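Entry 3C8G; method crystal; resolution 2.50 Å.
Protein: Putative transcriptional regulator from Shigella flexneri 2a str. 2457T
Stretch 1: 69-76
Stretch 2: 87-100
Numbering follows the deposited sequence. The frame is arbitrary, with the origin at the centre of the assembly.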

# COMPACT_ATOMS: atom_id res chain seq x y z
N ASP B 69 3.65 -3.06 -8.06
CA ASP B 69 2.62 -2.75 -9.05
C ASP B 69 2.67 -1.24 -9.27
O ASP B 69 2.37 -0.47 -8.36
CB ASP B 69 1.26 -3.19 -8.50
CG ASP B 69 0.09 -2.85 -9.42
OD1 ASP B 69 -0.49 -3.79 -10.00
OD2 ASP B 69 -0.29 -1.66 -9.55
N ILE B 70 3.06 -0.81 -10.46
CA ILE B 70 3.25 0.63 -10.70
C ILE B 70 2.07 1.50 -10.28
O ILE B 70 2.26 2.59 -9.79
CB ILE B 70 3.73 0.95 -12.16
CG1 ILE B 70 4.50 2.26 -12.18
CG2 ILE B 70 2.57 0.94 -13.16
CD1 ILE B 70 5.45 2.40 -13.38
N ASP B 71 0.85 1.01 -10.43
CA ASP B 71 -0.31 1.83 -10.10
C ASP B 71 -0.37 2.12 -8.60
O ASP B 71 -0.37 3.30 -8.20
CB ASP B 71 -1.61 1.20 -10.62
CG ASP B 71 -1.55 0.82 -12.11
OD1 ASP B 71 -0.88 1.51 -12.92
OD2 ASP B 71 -2.21 -0.19 -12.48
N VAL B 72 -0.39 1.07 -7.76
CA VAL B 72 -0.52 1.24 -6.31
C VAL B 72 0.69 1.98 -5.76
O VAL B 72 0.55 2.88 -4.92
CB VAL B 72 -0.85 -0.07 -5.50
CG1 VAL B 72 -1.55 -1.12 -6.37
CG2 VAL B 72 0.37 -0.65 -4.84
N ALA B 73 1.87 1.65 -6.27
CA ALA B 73 3.08 2.44 -5.97
C ALA B 73 2.94 3.96 -6.27
O ALA B 73 3.36 4.80 -5.47
CB ALA B 73 4.26 1.88 -6.70
N LEU B 74 2.38 4.30 -7.43
CA LEU B 74 2.21 5.70 -7.82
C LEU B 74 1.23 6.36 -6.89
O LEU B 74 1.51 7.39 -6.27
CB LEU B 74 1.69 5.84 -9.24
CG LEU B 74 2.68 5.94 -10.38
CD1 LEU B 74 1.89 5.84 -11.69
CD2 LEU B 74 3.48 7.23 -10.28
N ARG B 75 0.07 5.74 -6.78
CA ARG B 75 -0.94 6.23 -5.87
C ARG B 75 -0.37 6.44 -4.46
O ARG B 75 -0.67 7.47 -3.84
CB ARG B 75 -2.15 5.32 -5.89
CG ARG B 75 -2.93 5.53 -7.17
CD ARG B 75 -4.16 4.70 -7.23
NE ARG B 75 -3.97 3.53 -8.09
CZ ARG B 75 -4.93 3.02 -8.86
NH1 ARG B 75 -6.13 3.60 -8.90
NH2 ARG B 75 -4.69 1.95 -9.59
N LEU B 76 0.49 5.53 -3.98
CA LEU B 76 1.08 5.69 -2.64
C LEU B 76 1.89 6.99 -2.56
O LEU B 76 1.69 7.80 -1.66
CB LEU B 76 1.94 4.48 -2.23
CG LEU B 76 1.87 3.93 -0.80
CD1 LEU B 76 3.25 3.54 -0.30
CD2 LEU B 76 1.26 4.86 0.18
N LEU B 87 3.61 15.00 -12.91
CA LEU B 87 4.41 13.77 -12.99
C LEU B 87 3.56 12.55 -12.72
O LEU B 87 3.73 11.51 -13.35
CB LEU B 87 5.56 13.84 -11.98
CG LEU B 87 6.58 12.70 -12.07
CD1 LEU B 87 7.24 12.70 -13.43
CD2 LEU B 87 7.62 12.88 -10.99
N TYR B 88 2.64 12.68 -11.77
CA TYR B 88 1.70 11.61 -11.52
C TYR B 88 0.79 11.37 -12.74
O TYR B 88 0.53 10.21 -13.11
CB TYR B 88 0.88 11.89 -10.27
CG TYR B 88 -0.21 10.91 -10.06
CD1 TYR B 88 -1.49 11.17 -10.51
CD2 TYR B 88 0.05 9.70 -9.43
CE1 TYR B 88 -2.50 10.24 -10.33
CE2 TYR B 88 -0.94 8.78 -9.24
CZ TYR B 88 -2.22 9.05 -9.69
OH TYR B 88 -3.23 8.12 -9.49
N ALA B 89 0.31 12.45 -13.35
CA ALA B 89 -0.42 12.36 -14.62
C ALA B 89 0.42 11.61 -15.67
O ALA B 89 -0.04 10.65 -16.30
CB ALA B 89 -0.82 13.74 -15.12
N ASP B 90 1.66 12.03 -15.83
CA ASP B 90 2.47 11.48 -16.90
C ASP B 90 2.64 9.97 -16.72
O ASP B 90 2.37 9.19 -17.65
CB ASP B 90 3.83 12.19 -17.00
CG ASP B 90 3.75 13.55 -17.69
OD1 ASP B 90 2.61 14.07 -17.92
OD2 ASP B 90 4.85 14.10 -17.99
N ILE B 91 3.08 9.57 -15.53
CA ILE B 91 3.46 8.17 -15.32
C ILE B 91 2.21 7.32 -15.36
O ILE B 91 2.21 6.25 -15.93
CB ILE B 91 4.19 7.95 -14.01
CG1 ILE B 91 5.43 8.85 -13.96
CG2 ILE B 91 4.58 6.51 -13.91
CD1 ILE B 91 6.27 8.70 -12.71
N THR B 92 1.14 7.82 -14.77
CA THR B 92 -0.17 7.20 -14.93
C THR B 92 -0.49 7.01 -16.41
O THR B 92 -0.83 5.91 -16.83
CB THR B 92 -1.24 8.03 -14.20
OG1 THR B 92 -0.94 7.99 -12.81
CG2 THR B 92 -2.63 7.44 -14.39
N HIS B 93 -0.31 8.05 -17.22
CA HIS B 93 -0.59 7.89 -18.65
C HIS B 93 0.26 6.81 -19.28
O HIS B 93 -0.26 6.01 -20.06
CB HIS B 93 -0.49 9.21 -19.41
CG HIS B 93 -1.62 10.15 -19.13
ND1 HIS B 93 -2.92 9.72 -18.94
CD2 HIS B 93 -1.66 11.51 -19.02
CE1 HIS B 93 -3.71 10.76 -18.72
NE2 HIS B 93 -2.97 11.86 -18.78
N PHE B 94 1.54 6.75 -18.96
CA PHE B 94 2.39 5.67 -19.51
C PHE B 94 1.87 4.32 -19.06
O PHE B 94 2.02 3.34 -19.78
CB PHE B 94 3.86 5.80 -19.09
CG PHE B 94 4.72 6.54 -20.07
CD1 PHE B 94 4.74 7.94 -20.10
CD2 PHE B 94 5.54 5.86 -20.95
CE1 PHE B 94 5.50 8.63 -20.97
CE2 PHE B 94 6.35 6.55 -21.84
CZ PHE B 94 6.33 7.94 -21.85
N SER B 95 1.25 4.26 -17.88
CA SER B 95 0.81 2.97 -17.35
C SER B 95 -0.51 2.56 -17.99
O SER B 95 -0.70 1.42 -18.43
CB SER B 95 0.69 2.98 -15.83
OG SER B 95 0.48 1.66 -15.35
N GLN B 96 -1.43 3.51 -18.07
CA GLN B 96 -2.68 3.27 -18.75
C GLN B 96 -2.50 2.82 -20.21
O GLN B 96 -3.17 1.87 -20.65
CB GLN B 96 -3.54 4.51 -18.69
CG GLN B 96 -3.74 5.02 -17.26
CD GLN B 96 -4.73 6.16 -17.23
OE1 GLN B 96 -4.73 7.02 -18.13
NE2 GLN B 96 -5.60 6.17 -16.22
N TYR B 97 -1.58 3.45 -20.94
CA TYR B 97 -1.27 3.06 -22.32
C TYR B 97 -0.56 1.69 -22.48
O TYR B 97 -0.86 0.94 -23.42
CB TYR B 97 -0.50 4.18 -23.03
CG TYR B 97 -0.52 4.10 -24.55
CD1 TYR B 97 0.50 4.67 -25.31
CD2 TYR B 97 -1.55 3.44 -25.22
CE1 TYR B 97 0.50 4.58 -26.70
CE2 TYR B 97 -1.58 3.36 -26.60
CZ TYR B 97 -0.55 3.94 -27.35
OH TYR B 97 -0.57 3.86 -28.74
N TRP B 98 0.36 1.35 -21.58
CA TRP B 98 0.97 0.01 -21.61
C TRP B 98 -0.12 -1.05 -21.40
O TRP B 98 -0.16 -2.06 -22.10
CB TRP B 98 2.13 -0.16 -20.61
CG TRP B 98 2.44 -1.62 -20.32
CD1 TRP B 98 2.30 -2.26 -19.12
CD2 TRP B 98 2.89 -2.62 -21.26
NE1 TRP B 98 2.63 -3.59 -19.25
CE2 TRP B 98 3.00 -3.85 -20.55
CE3 TRP B 98 3.22 -2.60 -22.63
CZ2 TRP B 98 3.43 -5.04 -21.15
CZ3 TRP B 98 3.65 -3.80 -23.24
CH2 TRP B 98 3.74 -5.00 -22.49
N HIS B 99 -1.01 -0.78 -20.45
CA HIS B 99 -2.13 -1.67 -20.15
C HIS B 99 -3.01 -1.88 -21.37
O HIS B 99 -3.35 -3.01 -21.71
CB HIS B 99 -3.01 -1.07 -19.07
CG HIS B 99 -2.54 -1.32 -17.68
ND1 HIS B 99 -2.46 -2.58 -17.13
CD2 HIS B 99 -2.18 -0.46 -16.70
CE1 HIS B 99 -2.05 -2.49 -15.88
NE2 HIS B 99 -1.87 -1.21 -15.59
N TYR B 100 -3.41 -0.77 -22.00
CA TYR B 100 -4.11 -0.85 -23.26
C TYR B 100 -3.34 -1.68 -24.31
O TYR B 100 -3.92 -2.52 -24.98
CB TYR B 100 -4.39 0.55 -23.80
CG TYR B 100 -5.17 0.51 -25.08
CD1 TYR B 100 -4.53 0.36 -26.32
CD2 TYR B 100 -6.56 0.59 -25.06
CE1 TYR B 100 -5.26 0.29 -27.50
CE2 TYR B 100 -7.30 0.53 -26.23
CZ TYR B 100 -6.65 0.37 -27.44
OH TYR B 100 -7.40 0.31 -28.59

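The two stretches pack as nearly antiparallel helices: the axes of 70-76 and 87-100 run at 169° to each other and approach to 10.5 Å. Moving forward along stretch 2 therefore means moving backward along stretch 1, as the CA pairs confirm: Leu74 CA lies 7.0 Å from Tyr88 CA, and Asp71 CA lies 7.2 Å from Thr92 CA. Together the two surfaces bury 378 Å².

Leu87 makes no contact, so the interface opens at Tyr88. Its CA-to-CB bond points sideways, but with chi1 at 173° (t) the ring extends far enough for its end to come nearer to stretch 1. Tyr88 CE2 packs 3.9 Å from Leu74 CB, an apolar contact that approaches the ring obliquely. Farther out, Tyr88 OH lies 3.5 Å from Arg75 CG, an aliphatic carbon, so this approach is van der Waals packing and not a polar link to the guanidinium group.

One turn later, Ile91 points toward stretch 1 and meets two side chains on successive turns of that helix. Ile91 CG2 is 3.6 Å from Leu74 CD1 and 4.2 Å from Ile70 CD1, so one methyl serves both contacts. Leu74, also directed toward its partner helix, has 94 Å² covered, the largest share of any residue here.

Thr92 contributes little, with 9 Å² covered. Its hydroxyl is engaged within its own helix, Thr92 OG1 donating to Tyr88 O at 2.7 Å, while Thr92 OG1 also lies 3.7 Å from Leu74 CD1. His93 and Phe94 make no contact across the interface.

At Ser95 the character of the contact changes from apolar to polar. Its CA-to-CB bond points toward stretch 1, and Ser95 OG donates a hydrogen bond to Asp71 OD1 at 2.8 Å. Ser95 OG also sits 3.1 Å from Ile70 CG2, a close approach for a methyl carbon.

A further turn on, His99 also points toward stretch 1. His99 NE2 donates to Asp71 OD2 at 3.3 Å with an N-H...acceptor angle of 146°, a long and somewhat bent bond. The carboxylate oxygen lies at the ring edge, near its plane, where an imidazole N-H is directed; His99 ND1 is satisfied elsewhere in the structure. Asp71 thus spans one turn of stretch 2, with one carboxylate oxygen for Ser95 and the other for His99. Although its CA-to-CB bond points sideways, chi1 at -52° (m) accompanies a carboxylate whose end comes nearer to both donors.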